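Local coordinates for sorting nexin-21 (Mus musculus, PDB 4YMR), which binds endosomal membranes rich in phosphatidylinositol 3-phosphate or 4,5-bisphosphate and may act in several steps of intracellular trafficking, at residues Gln19-Thr22 with Arg28-Leu31. Residues are numbered along the deposited sequence; the frame is centred on the assembly and turned at random.
Sequences QSLT and REAL
L21 and A30 bring helices 12-24 and 27-43 together close to the turn that joins them, forming a helical hairpin of the kind from which tetratricopeptide repeats are built, here in the PXB/TPR part of SNX21. Their CA atoms lie 5.4 Å apart, a closeness that suits alanine: its lone methyl lets the backbones approach, and A30 CB rests 3.9 Å from L21 CB. Beyond CB the leucine turns away from the methyl toward E29. With CG beside the backbone N and anti to the carbonyl carbon (chi1 -71°), its branched end comes to lie against E29, CD1 standing 4.0 Å from E29 CG, while L21 CD2 lies 4.0 Å from E29 CD, the carboxylate carbon. The two side chains cross at about a right angle. Glutamate fits this exposed border because its extended methylene chain gives the leucine an apolar surface, while its carboxylate, still touching CD2, makes a long, weak ion pair with R17 through OE2. Beyond the two segments L21 also packs on L26 and L33, so an alanine here would probably leave a gap between the helices and deprive the aliphatic part of E29 of its apolar neighbour. The next residue, T22, also meets A30. T22 is buried and touches C63 of helix 52-66, as does A30; L138 of the second subunit packs on the threonine too, in this domain-swapped crystal form. A threonine can be buried here because its hydroxyl is satisfied inside the fold, by hydrogen bonds with the A18 carbonyl and the indole NE1 of W34. That same oxygen sits beside the alanine methyl, with T22 OG1 3.3 Å from A30 CB.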
loop_
_atom_site.group_PDB
_atom_site.type_symbol
_atom_site.label_atom_id
_atom_site.label_comp_id
_atom_site.label_asym_id
_atom_site.label_seq_id
_atom_site.Cartn_x
_atom_site.Cartn_y
_atom_site.Cartn_z
ATOM N N GLN A 19 2.214 17.117 1.002
ATOM C CA GLN A 19 3.444 16.662 1.641
ATOM C C GLN A 19 4.525 17.751 1.711
ATOM O O GLN A 19 5.163 17.924 2.746
ATOM C CB GLN A 19 4.002 15.405 0.981
ATOM C CG GLN A 19 5.207 14.828 1.728
ATOM C CD GLN A 19 6.085 13.948 0.855
ATOM O OE1 GLN A 19 6.211 14.171 -0.357
ATOM N NE2 GLN A 19 6.701 12.941 1.469
ATOM N N SER A 20 4.719 18.505 0.635
ATOM C CA SER A 20 5.763 19.532 0.649
ATOM C C SER A 20 5.403 20.653 1.612
ATOM O O SER A 20 6.236 21.096 2.402
ATOM C CB SER A 20 6.068 20.076 -0.757
ATOM O OG SER A 20 4.943 20.704 -1.343
ATOM N N LEU A 21 4.149 21.090 1.549
ATOM C CA LEU A 21 3.626 22.100 2.463
ATOM C C LEU A 21 3.826 21.723 3.936
ATOM O O LEU A 21 4.188 22.568 4.747
ATOM C CB LEU A 21 2.141 22.366 2.169
ATOM C CG LEU A 21 1.832 23.113 0.870
ATOM C CD1 LEU A 21 0.328 23.240 0.648
ATOM C CD2 LEU A 21 2.491 24.491 0.875
ATOM N N THR A 22 3.598 20.451 4.260
ATOM C CA THR A 22 3.750 19.935 5.624
ATOM C C THR A 22 5.218 19.899 6.046
ATOM O O THR A 22 5.558 20.165 7.202
ATOM C CB THR A 22 3.135 18.505 5.756
ATOM O OG1 THR A 22 1.749 18.533 5.393
ATOM C CG2 THR A 22 3.256 17.974 7.175
ATOM N N ARG A 28 -1.658 24.815 8.166
ATOM C CA ARG A 28 -3.014 25.215 7.808
ATOM C C ARG A 28 -3.283 25.100 6.301
ATOM O O ARG A 28 -4.359 24.641 5.894
ATOM C CB ARG A 28 -3.341 26.614 8.344
ATOM C CG ARG A 28 -4.816 26.982 8.256
ATOM C CD ARG A 28 -5.214 27.988 9.341
ATOM N NE ARG A 28 -5.327 27.369 10.661
ATOM C CZ ARG A 28 -6.345 26.601 11.036
ATOM N NH1 ARG A 28 -7.336 26.356 10.195
ATOM N NH2 ARG A 28 -6.373 26.074 12.248
ATOM N N GLU A 29 -2.307 25.493 5.480
ATOM C CA GLU A 29 -2.409 25.317 4.024
ATOM C C GLU A 29 -2.468 23.831 3.672
ATOM O O GLU A 29 -3.278 23.410 2.850
ATOM C CB GLU A 29 -1.232 25.994 3.297
ATOM C CG GLU A 29 -1.564 26.532 1.892
ATOM C CD GLU A 29 -0.395 27.279 1.231
ATOM O OE1 GLU A 29 0.465 27.841 1.954
ATOM O OE2 GLU A 29 -0.339 27.298 -0.021
ATOM N N ALA A 30 -1.610 23.038 4.315
ATOM C CA ALA A 30 -1.528 21.594 4.068
ATOM C C ALA A 30 -2.818 20.855 4.423
ATOM O O ALA A 30 -3.216 19.936 3.714
ATOM C CB ALA A 30 -0.350 20.987 4.818
ATOM N N LEU A 31 -3.468 21.269 5.514
ATOM C CA LEU A 31 -4.615 20.538 6.055
ATOM C C LEU A 31 -5.750 20.342 5.044
ATOM O O LEU A 31 -6.222 19.223 4.846
ATOM C CB LEU A 31 -5.144 21.202 7.326
ATOM C CG LEU A 31 -6.361 20.540 7.987
ATOM C CD1 LEU A 31 -5.991 19.197 8.578
ATOM C CD2 LEU A 31 -6.978 21.458 9.045
#